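Long-range contacts in glycosyl hydrolases family 2, sugar binding domain protein (Bacteroides uniformis str. 3978 T3 ii, PDB 6D1P), which probably hydrolyses beta-glucuronides, acting as a family 2 glycoside hydrolase of a human gut bacterium: residues A[132-137]-A[404-409]; A[175-180]-A[386-391]; A[426-431]-A[465-470]. All coordinates share one frame; numbering follows the deposited sequence.

How the contacts relate
From the N terminus, the chain first passes 132-137 and then 175-180, two loops of the sugar-binding domain. It reaches their partners in reverse order in the TIM barrel: 386-391 closes contact 2, and 404-409 on helix 397-414 closes contact 1 around it, so contact 2 nests within contact 1. Both tie the N-terminal domain to the barrel, and they touch where I387 packs on L407 and P388 on M406. Contact 3 follows in series: it opens at 426-431, closes at 465-470 and joins two neighbouring barrel strands. It touches contact 2 through the R391-E428 salt bridge, a probable W389-N427 backbone hydrogen bond and packing. Contacts 1 and 3 do not touch.

Contact 1. Residues A[132-137]-A[404-409]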
loop_
_atom_site.group_PDB
_atom_site.type_symbol
_atom_site.label_atom_id
_atom_site.label_comp_id
_atom_site.label_asym_id
_atom_site.label_seq_id
_atom_site.Cartn_x
_atom_site.Cartn_y
_atom_site.Cartn_z
ATOM N N GLY A 132 -18.328 9.893 7.905
ATOM C CA GLY A 132 -17.932 10.835 8.922
ATOM C C GLY A 132 -17.011 10.166 9.917
ATOM O O GLY A 132 -17.412 9.219 10.600
ATOM N N GLY A 133 -15.780 10.648 10.015
ATOM C CA GLY A 133 -14.790 9.991 10.832
ATOM C C GLY A 133 -14.690 10.469 12.255
ATOM O O GLY A 133 -13.752 10.077 12.953
ATOM N N TYR A 134 -15.604 11.307 12.727
ATOM C CA TYR A 134 -15.341 11.957 14.007
ATOM C C TYR A 134 -16.528 12.031 14.949
ATOM O O TYR A 134 -16.342 12.456 16.090
ATOM C CB TYR A 134 -14.798 13.373 13.765
ATOM C CG TYR A 134 -13.660 13.340 12.798
ATOM C CD1 TYR A 134 -12.374 13.032 13.238
ATOM C CD2 TYR A 134 -13.873 13.531 11.433
ATOM C CE1 TYR A 134 -11.314 12.935 12.344
ATOM C CE2 TYR A 134 -12.817 13.444 10.533
ATOM C CZ TYR A 134 -11.542 13.141 10.995
ATOM O OH TYR A 134 -10.480 13.053 10.119
ATOM N N ASP A 135 -17.727 11.649 14.531
ATOM C CA ASP A 135 -18.887 11.619 15.406
ATOM C C ASP A 135 -19.195 10.179 15.814
ATOM O O ASP A 135 -18.707 9.218 15.210
ATOM C CB ASP A 135 -20.100 12.255 14.715
ATOM C CG ASP A 135 -20.381 11.653 13.334
ATOM O OD1 ASP A 135 -19.455 11.066 12.725
ATOM O OD2 ASP A 135 -21.533 11.770 12.858
ATOM N N GLU A 136 -20.013 10.039 16.852
ATOM C CA GLU A 136 -20.373 8.729 17.371
ATOM C C GLU A 136 -21.639 8.234 16.702
ATOM O O GLU A 136 -22.515 9.019 16.326
ATOM C CB GLU A 136 -20.600 8.768 18.878
ATOM C CG GLU A 136 -19.487 9.410 19.642
ATOM C CD GLU A 136 -19.697 9.316 21.131
ATOM O OE1 GLU A 136 -20.864 9.360 21.568
ATOM O OE2 GLU A 136 -18.697 9.182 21.856
ATOM N N TRP A 137 -21.741 6.914 16.592
ATOM C CA TRP A 137 -22.867 6.279 15.921
ATOM C C TRP A 137 -22.897 4.834 16.390
ATOM O O TRP A 137 -21.949 4.351 17.010
ATOM C CB TRP A 137 -22.736 6.403 14.395
ATOM C CG TRP A 137 -21.407 5.866 13.883
ATOM C CD1 TRP A 137 -20.184 6.470 13.961
ATOM C CD2 TRP A 137 -21.195 4.621 13.208
ATOM N NE1 TRP A 137 -19.223 5.675 13.390
ATOM C CE2 TRP A 137 -19.816 4.530 12.923
ATOM C CE3 TRP A 137 -22.032 3.571 12.831
ATOM C CZ2 TRP A 137 -19.256 3.426 12.283
ATOM C CZ3 TRP A 137 -21.469 2.467 12.187
ATOM C CH2 TRP A 137 -20.092 2.404 11.932
ATOM N N ARG A 404 -24.530 19.094 7.917
ATOM C CA ARG A 404 -25.689 19.226 8.796
ATOM C C ARG A 404 -25.750 18.069 9.781
ATOM O O ARG A 404 -26.049 18.265 10.967
ATOM C CB ARG A 404 -26.984 19.276 7.989
ATOM C CG ARG A 404 -27.067 20.386 6.973
ATOM C CD ARG A 404 -28.272 20.154 6.064
ATOM N NE ARG A 404 -28.468 21.222 5.093
ATOM C CZ ARG A 404 -28.487 21.047 3.772
ATOM N NH1 ARG A 404 -28.333 19.827 3.235
ATOM N NH2 ARG A 404 -28.678 22.100 2.977
ATOM N N ARG A 405 -25.456 16.853 9.309
ATOM C CA ARG A 405 -25.508 15.698 10.193
ATOM C C ARG A 405 -24.425 15.767 11.262
ATOM O O ARG A 405 -24.683 15.458 12.433
ATOM C CB ARG A 405 -25.365 14.414 9.379
ATOM C CG ARG A 405 -25.531 13.144 10.186
ATOM C CD ARG A 405 -25.566 11.925 9.251
ATOM N NE ARG A 405 -24.295 11.709 8.565
ATOM C CZ ARG A 405 -24.096 11.914 7.265
ATOM N NH1 ARG A 405 -25.100 12.334 6.508
ATOM N NH2 ARG A 405 -22.897 11.677 6.716
ATOM N N MET A 406 -23.203 16.150 10.891
ATOM C CA MET A 406 -22.143 16.145 11.894
ATOM C C MET A 406 -22.324 17.292 12.887
ATOM O O MET A 406 -22.077 17.123 14.087
ATOM C CB MET A 406 -20.771 16.177 11.216
ATOM C CG MET A 406 -20.483 14.886 10.444
ATOM S SD MET A 406 -18.812 14.732 9.775
ATOM C CE MET A 406 -17.871 14.223 11.212
ATOM N N LEU A 407 -22.791 18.454 12.421
ATOM C CA LEU A 407 -23.103 19.526 13.364
ATOM C C LEU A 407 -24.148 19.063 14.364
ATOM O O LEU A 407 -23.985 19.232 15.580
ATOM C CB LEU A 407 -23.580 20.773 12.623
ATOM C CG LEU A 407 -23.930 21.931 13.551
ATOM C CD1 LEU A 407 -22.747 22.319 14.399
ATOM C CD2 LEU A 407 -24.409 23.110 12.725
ATOM N N THR A 408 -25.205 18.418 13.860
ATOM C CA THR A 408 -26.263 17.892 14.715
ATOM C C THR A 408 -25.715 16.876 15.709
ATOM O O THR A 408 -26.006 16.948 16.911
ATOM C CB THR A 408 -27.354 17.273 13.842
ATOM O OG1 THR A 408 -27.915 18.294 13.004
ATOM C CG2 THR A 408 -28.443 16.641 14.682
ATOM N N ASN A 409 -24.896 15.936 15.226
ATOM C CA ASN A 409 -24.350 14.903 16.101
ATOM C C ASN A 409 -23.409 15.505 17.137
ATOM O O ASN A 409 -23.452 15.134 18.315
ATOM C CB ASN A 409 -23.625 13.832 15.280
ATOM C CG ASN A 409 -24.572 12.894 14.557
ATOM O OD1 ASN A 409 -25.737 12.785 14.906
ATOM N ND2 ASN A 409 -24.060 12.190 13.550
HETATM O O HOH W 1 -21.886 11.525 9.975
#
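M406 is the tight part of this contact. Its chain leaves the helix with CG anti to the carbonyl carbon, and the bend at chi3 (80°) brings the methyl into the curve of loop 132-137. There CE lies 3.8 Å from D135 OD1 and 4.0 Å from the backbone N of Y134. It also meets the edge of the Y134 ring, near its plane, with CE 4.1 Å from CD2. The sulphur sits by G132, SD to CA 4.1 Å, where a side chain on that residue would be crowded by SD and by D135 OD1. This half is buried; P388 also packs on M406, and Y366 stacks on Y134.

One helical turn further on, the contact becomes polar. D135 points at the helix, and its OD2 takes the N409 amide through its anti lone pair, ND2 to OD2 2.7 Å, with the two planes 33° apart. OD1 is held separately by H130. Toward the partly exposed R405 the packing gives way to a water, which donates to D135 OD2 at 2.9 Å and accepts from R405 NE at 2.8 Å. E136 O bonds Q413 further along helix 397-414. The arrangement is a domain interface of the family 2 glycoside hydrolase architecture: a loop of the sugar-binding beta domain seated on an outer helix of the TIM barrel.

Contact 2. Residues A[175-180]-A[386-391]. With K (potassium ion), chain K.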
loop_
_atom_site.group_PDB
_atom_site.type_symbol
_atom_site.label_atom_id
_atom_site.label_comp_id
_atom_site.label_asym_id
_atom_site.label_seq_id
_atom_site.Cartn_x
_atom_site.Cartn_y
_atom_site.Cartn_z
ATOM N N GLU A 175 -16.417 14.968 -2.163
ATOM C CA GLU A 175 -17.782 15.202 -1.712
ATOM C C GLU A 175 -17.984 14.816 -0.253
ATOM O O GLU A 175 -19.128 14.700 0.205
ATOM C CB GLU A 175 -18.767 14.442 -2.611
ATOM C CG GLU A 175 -18.814 14.963 -4.044
ATOM C CD GLU A 175 -19.402 16.391 -4.173
ATOM O OE1 GLU A 175 -20.167 16.849 -3.282
ATOM O OE2 GLU A 175 -19.105 17.056 -5.196
ATOM N N MET A 176 -16.891 14.602 0.471
ATOM C CA MET A 176 -16.898 14.281 1.889
ATOM C C MET A 176 -16.060 15.322 2.628
ATOM O O MET A 176 -14.967 15.678 2.174
ATOM C CB MET A 176 -16.342 12.865 2.112
ATOM C CG MET A 176 -16.459 12.343 3.527
ATOM S SD MET A 176 -15.718 10.708 3.681
ATOM C CE MET A 176 -13.975 11.078 3.518
ATOM N N ILE A 177 -16.565 15.822 3.749
ATOM C CA ILE A 177 -15.768 16.738 4.568
ATOM C C ILE A 177 -15.021 15.878 5.578
ATOM O O ILE A 177 -15.535 14.812 5.959
ATOM C CB ILE A 177 -16.632 17.813 5.260
ATOM C CG1 ILE A 177 -17.755 17.196 6.095
ATOM C CG2 ILE A 177 -17.231 18.797 4.254
ATOM C CD1 ILE A 177 -18.373 18.204 7.066
ATOM N N PRO A 178 -13.803 16.268 6.024
ATOM C CA PRO A 178 -13.064 17.464 5.605
ATOM C C PRO A 178 -12.366 17.298 4.278
ATOM O O PRO A 178 -12.231 16.196 3.774
ATOM C CB PRO A 178 -12.016 17.624 6.703
ATOM C CG PRO A 178 -11.676 16.191 7.042
ATOM C CD PRO A 178 -13.032 15.489 7.014
ATOM N N SER A 179 -11.856 18.399 3.757
ATOM C CA SER A 179 -11.178 18.393 2.477
ATOM C C SER A 179 -9.777 17.841 2.597
ATOM O O SER A 179 -9.056 18.118 3.568
ATOM C CB SER A 179 -11.094 19.806 1.920
ATOM O OG SER A 179 -10.045 19.891 0.987
ATOM N N ASP A 180 -9.352 17.129 1.550
ATOM C CA ASP A 180 -7.966 16.679 1.557
ATOM C C ASP A 180 -6.974 17.825 1.391
ATOM O O ASP A 180 -5.763 17.593 1.434
ATOM C CB ASP A 180 -7.739 15.629 0.465
ATOM C CG ASP A 180 -8.174 14.230 0.902
ATOM O OD1 ASP A 180 -7.497 13.629 1.772
ATOM O OD2 ASP A 180 -9.199 13.746 0.386
ATOM N N GLU A 386 -15.527 22.133 16.670
ATOM C CA GLU A 386 -16.094 22.494 15.369
ATOM C C GLU A 386 -16.297 21.258 14.505
ATOM O O GLU A 386 -15.689 20.203 14.740
ATOM C CB GLU A 386 -15.196 23.477 14.598
ATOM C CG GLU A 386 -13.867 22.898 14.113
ATOM C CD GLU A 386 -12.855 23.978 13.760
ATOM O OE1 GLU A 386 -12.830 25.038 14.457
ATOM O OE2 GLU A 386 -12.067 23.765 12.810
ATOM N N ILE A 387 -17.134 21.410 13.476
ATOM C CA ILE A 387 -17.311 20.375 12.452
ATOM C C ILE A 387 -16.213 20.464 11.401
ATOM O O ILE A 387 -15.635 21.541 11.189
ATOM C CB ILE A 387 -18.684 20.467 11.771
ATOM C CG1 ILE A 387 -18.949 21.884 11.239
ATOM C CG2 ILE A 387 -19.766 19.954 12.694
ATOM C CD1 ILE A 387 -20.004 21.903 10.123
ATOM N N PRO A 388 -15.911 19.360 10.694
ATOM C CA PRO A 388 -14.769 19.379 9.773
ATOM C C PRO A 388 -15.092 19.955 8.398
ATOM O O PRO A 388 -14.600 19.446 7.381
ATOM C CB PRO A 388 -14.353 17.896 9.702
ATOM C CG PRO A 388 -15.534 17.123 10.117
ATOM C CD PRO A 388 -16.483 18.006 10.852
ATOM N N TRP A 389 -15.906 21.016 8.346
ATOM C CA TRP A 389 -16.021 21.821 7.127
ATOM C C TRP A 389 -14.758 22.680 7.049
ATOM O O TRP A 389 -14.708 23.835 7.481
ATOM C CB TRP A 389 -17.292 22.662 7.125
ATOM C CG TRP A 389 -17.556 23.269 5.783
ATOM C CD1 TRP A 389 -17.025 22.871 4.594
ATOM C CD2 TRP A 389 -18.400 24.389 5.488
ATOM N NE1 TRP A 389 -17.482 23.664 3.580
ATOM C CE2 TRP A 389 -18.332 24.603 4.100
ATOM C CE3 TRP A 389 -19.206 25.225 6.262
ATOM C CZ2 TRP A 389 -19.044 25.623 3.462
ATOM C CZ3 TRP A 389 -19.910 26.238 5.635
ATOM C CH2 TRP A 389 -19.824 26.430 4.242
ATOM N N CYS A 390 -13.710 22.088 6.493
ATOM C CA CYS A 390 -12.353 22.612 6.606
ATOM C C CYS A 390 -11.721 22.623 5.216
ATOM O O CYS A 390 -11.268 21.580 4.734
ATOM C CB CYS A 390 -11.554 21.769 7.597
ATOM S SG CYS A 390 -9.844 22.236 7.853
ATOM N N ARG A 391 -11.712 23.807 4.586
ATOM C CA ARG A 391 -11.104 24.084 3.284
ATOM C C ARG A 391 -11.866 23.466 2.111
ATOM O O ARG A 391 -12.709 22.578 2.296
ATOM C CB ARG A 391 -9.645 23.622 3.229
ATOM C CG ARG A 391 -8.702 24.401 4.158
ATOM C CD ARG A 391 -7.247 23.953 4.028
ATOM N NE ARG A 391 -6.411 24.776 4.897
ATOM C CZ ARG A 391 -5.091 24.659 5.023
ATOM N NH1 ARG A 391 -4.425 23.727 4.333
ATOM N NH2 ARG A 391 -4.434 25.484 5.845
HETATM K K K K . -12.624 14.984 1.529
HETATM O O HOH W 2 -11.239 16.713 -0.760
HETATM O O HOH W 3 -11.287 12.760 1.106
#
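A potassium ion sits in the bend of the first of these two loops. It is bound by the carbonyls of M176 and P178, the latter with O 2.6 Å from K, by D173 O, and by one close water and a second, longer one. The peptide bond between I177 and P178 is cis, a sharp local turn in the short run between the two ligand carbonyls. D180 belongs to the second shell: its OD2 accepts a hydrogen bond from one metal water, and its backbone N donates to the other, at 3.0 Å from that water's oxygen.

The apolar packing lies on the barrel side of this loop. P178 and P388 cross obliquely, CB to CB 3.8 Å. I177 adds two branches: CD1 comes 4.2 Å from P388 CD, while CG2 meets W389 CD1 at an oblique angle to the indole. W389 itself is the centre of an inverse gamma turn, and its side chain starts away from 175-180 and packs on helix 440-457.

Close packing on carbonyl oxygens is a further kind. P388 O receives a CA-H...O contact from P178 CA at 3.1 Å, and I177 CB presses on the same oxygen; S179 CB is tucked against R391 O, 3.2 Å away.

Hydrogen bonding between the loops is slight: S179 N gives C390 O a weak bond of 3.4 Å. The S179 hydroxyl looks elsewhere, to M181 N and to D434, a sodium ligand. R391 likewise sends its guanidinium off to E428 and M181 O.

Altogether this is a potassium-binding loop of the sugar-binding domain laid against the loop that follows barrel strand 382-386, at the C-terminal ends of the barrel strands, where TIM barrels form their active sites.

Contact 3. Residues A[426-431]-A[465-470]; sequences GNENDW and IRRCEF
Two arginines in succession, R466 and R467, leave the chain on much the same side, yet meet E428 in contrasting ways. R466 runs out extended alongside N427 and E428, all three heading the same way. Its NH1 meets E428 OE2 at 2.6 Å, in the guanidinium plane but from above the carboxylate, and a weak bond runs from the same nitrogen to N427 OD1. R467 instead bends at chi3 (91°) and lays one face of its guanidinium against E428: carboxylate and guanidinium are stacked 18° apart, with OE2 to NH1 a long 3.8 Å ion pair of charges alone.

D430 meets the NE/NH2 edge of R467 and crosses it at about a right angle. NE and NH2 both grip the single oxygen OD1, at 2.9 and 2.7 Å. Beyond them W431 lies almost parallel to the guanidinium, planes 6° apart, with CE3 3.2 Å from NH2. An alanine in place of R467 removes the guanidinium, and would probably leave D430 without its two-nitrogen grip and loosen the packing of E428 and W431. D430 CB also meets the F470 ring, at CE1.

The backbones join as parallel strands, E428 N giving R466 O a 2.9 Å bond, while a water fills in between N429 and R466 O. R391 holds the other oxygen of E428, and glycerol, probably from the crystallisation liquor, bonds to E428 and N427. Strands 420-432 and 462-466 are the two arms of a beta-alpha-beta unit whose helix 440-457 packs on N429, I465 and F470, with strand 477-479 next in the barrel.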
loop_
_atom_site.group_PDB
_atom_site.type_symbol
_atom_site.label_atom_id
_atom_site.label_comp_id
_atom_site.label_asym_id
_atom_site.label_seq_id
_atom_site.Cartn_x
_atom_site.Cartn_y
_atom_site.Cartn_z
ATOM N N GLY A 426 -16.828 25.909 10.785
ATOM C CA GLY A 426 -15.914 25.581 9.706
ATOM C C GLY A 426 -14.614 26.321 9.891
ATOM O O GLY A 426 -14.504 27.231 10.719
ATOM N N ASN A 427 -13.626 25.917 9.097
ATOM C CA ASN A 427 -12.280 26.462 9.189
ATOM C C ASN A 427 -11.745 26.764 7.798
ATOM O O ASN A 427 -11.778 25.901 6.914
ATOM C CB ASN A 427 -11.354 25.487 9.925
ATOM C CG ASN A 427 -9.950 25.994 10.017
ATOM O OD1 ASN A 427 -9.678 27.015 10.672
ATOM N ND2 ASN A 427 -9.031 25.291 9.361
ATOM N N GLU A 428 -11.250 27.988 7.613
ATOM C CA GLU A 428 -10.685 28.437 6.342
ATOM C C GLU A 428 -11.586 28.064 5.168
ATOM O O GLU A 428 -11.161 27.477 4.169
ATOM C CB GLU A 428 -9.263 27.887 6.176
ATOM C CG GLU A 428 -8.349 28.407 7.310
ATOM C CD GLU A 428 -6.882 28.038 7.167
ATOM O OE1 GLU A 428 -6.527 27.195 6.298
ATOM O OE2 GLU A 428 -6.068 28.601 7.944
ATOM N N ASN A 429 -12.867 28.406 5.295
ATOM C CA ASN A 429 -13.747 28.136 4.165
ATOM C C ASN A 429 -13.535 29.106 3.004
ATOM O O ASN A 429 -14.226 28.999 1.992
ATOM C CB ASN A 429 -15.201 28.148 4.621
ATOM C CG ASN A 429 -15.475 27.095 5.669
ATOM O OD1 ASN A 429 -15.655 27.416 6.845
ATOM N ND2 ASN A 429 -15.497 25.826 5.257
ATOM N N ASP A 430 -12.615 30.047 3.124
ATOM C CA ASP A 430 -12.229 30.871 1.999
ATOM C C ASP A 430 -11.141 30.226 1.140
ATOM O O ASP A 430 -10.656 30.872 0.205
ATOM C CB ASP A 430 -11.745 32.226 2.500
ATOM C CG ASP A 430 -10.549 32.101 3.433
ATOM O OD1 ASP A 430 -10.098 30.948 3.685
ATOM O OD2 ASP A 430 -10.060 33.158 3.907
ATOM N N TRP A 431 -10.723 28.992 1.449
ATOM C CA TRP A 431 -9.659 28.328 0.704
ATOM C C TRP A 431 -10.270 27.478 -0.414
ATOM O O TRP A 431 -10.903 26.454 -0.120
ATOM C CB TRP A 431 -8.827 27.463 1.640
ATOM C CG TRP A 431 -7.481 27.136 1.124
ATOM C CD1 TRP A 431 -7.179 26.674 -0.114
ATOM C CD2 TRP A 431 -6.240 27.211 1.841
ATOM N NE1 TRP A 431 -5.826 26.488 -0.239
ATOM C CE2 TRP A 431 -5.222 26.799 0.952
ATOM C CE3 TRP A 431 -5.888 27.591 3.138
ATOM C CZ2 TRP A 431 -3.877 26.754 1.319
ATOM C CZ3 TRP A 431 -4.545 27.558 3.495
ATOM C CH2 TRP A 431 -3.558 27.154 2.588
ATOM N N ILE A 465 -16.482 30.673 13.689
ATOM C CA ILE A 465 -15.680 30.116 12.599
ATOM C C ILE A 465 -14.324 30.804 12.613
ATOM O O ILE A 465 -14.106 31.777 13.334
ATOM C CB ILE A 465 -16.316 30.270 11.200
ATOM C CG1 ILE A 465 -16.490 31.757 10.858
ATOM C CG2 ILE A 465 -17.605 29.457 11.088
ATOM C CD1 ILE A 465 -17.100 32.035 9.486
ATOM N N ARG A 466 -13.413 30.293 11.782
ATOM C CA ARG A 466 -12.066 30.836 11.650
ATOM C C ARG A 466 -11.746 31.102 10.183
ATOM O O ARG A 466 -11.919 30.220 9.335
ATOM C CB ARG A 466 -11.000 29.893 12.249
ATOM C CG ARG A 466 -9.606 30.544 12.230
ATOM C CD ARG A 466 -8.444 29.672 12.671
ATOM N NE ARG A 466 -7.208 30.345 12.293
ATOM C CZ ARG A 466 -6.610 30.185 11.120
ATOM N NH1 ARG A 466 -7.122 29.333 10.245
ATOM N NH2 ARG A 466 -5.509 30.861 10.822
ATOM N N ARG A 467 -11.278 32.318 9.893
ATOM C CA ARG A 467 -10.728 32.708 8.594
ATOM C C ARG A 467 -11.729 32.464 7.460
ATOM O O ARG A 467 -11.601 31.531 6.667
ATOM C CB ARG A 467 -9.420 31.973 8.290
ATOM C CG ARG A 467 -8.510 32.765 7.388
ATOM C CD ARG A 467 -7.422 31.929 6.785
ATOM N NE ARG A 467 -7.847 31.371 5.497
ATOM C CZ ARG A 467 -7.003 30.873 4.599
ATOM N NH1 ARG A 467 -5.708 30.869 4.867
ATOM N NH2 ARG A 467 -7.443 30.402 3.427
ATOM N N CYS A 468 -12.730 33.342 7.402
ATOM C CA CYS A 468 -13.602 33.422 6.227
ATOM C C CYS A 468 -14.231 34.817 6.278
ATOM O O CYS A 468 -15.327 34.989 6.814
ATOM C CB CYS A 468 -14.661 32.341 6.189
ATOM S SG CYS A 468 -15.593 32.382 4.610
ATOM N N GLU A 469 -13.513 35.801 5.730
ATOM C CA GLU A 469 -13.903 37.190 5.952
ATOM C C GLU A 469 -15.295 37.480 5.405
ATOM O O GLU A 469 -16.054 38.230 6.027
ATOM C CB GLU A 469 -12.878 38.144 5.344
ATOM C CG GLU A 469 -11.533 38.130 6.055
ATOM C CD GLU A 469 -11.608 38.460 7.565
ATOM O OE1 GLU A 469 -11.087 37.648 8.373
ATOM O OE2 GLU A 469 -12.161 39.532 7.933
ATOM N N PHE A 470 -15.667 36.866 4.268
ATOM C CA PHE A 470 -16.978 37.138 3.681
ATOM C C PHE A 470 -18.119 36.408 4.381
ATOM O O PHE A 470 -19.270 36.519 3.941
ATOM C CB PHE A 470 -16.983 36.813 2.176
ATOM C CG PHE A 470 -16.745 35.356 1.832
ATOM C CD1 PHE A 470 -15.507 34.931 1.375
ATOM C CD2 PHE A 470 -17.767 34.429 1.905
ATOM C CE1 PHE A 470 -15.279 33.595 1.033
ATOM C CE2 PHE A 470 -17.546 33.093 1.558
ATOM C CZ PHE A 470 -16.295 32.681 1.135
HETATM O O HOH W 4 -14.141 29.492 7.701
HETATM O O HOH W 5 -11.197 35.336 4.351
#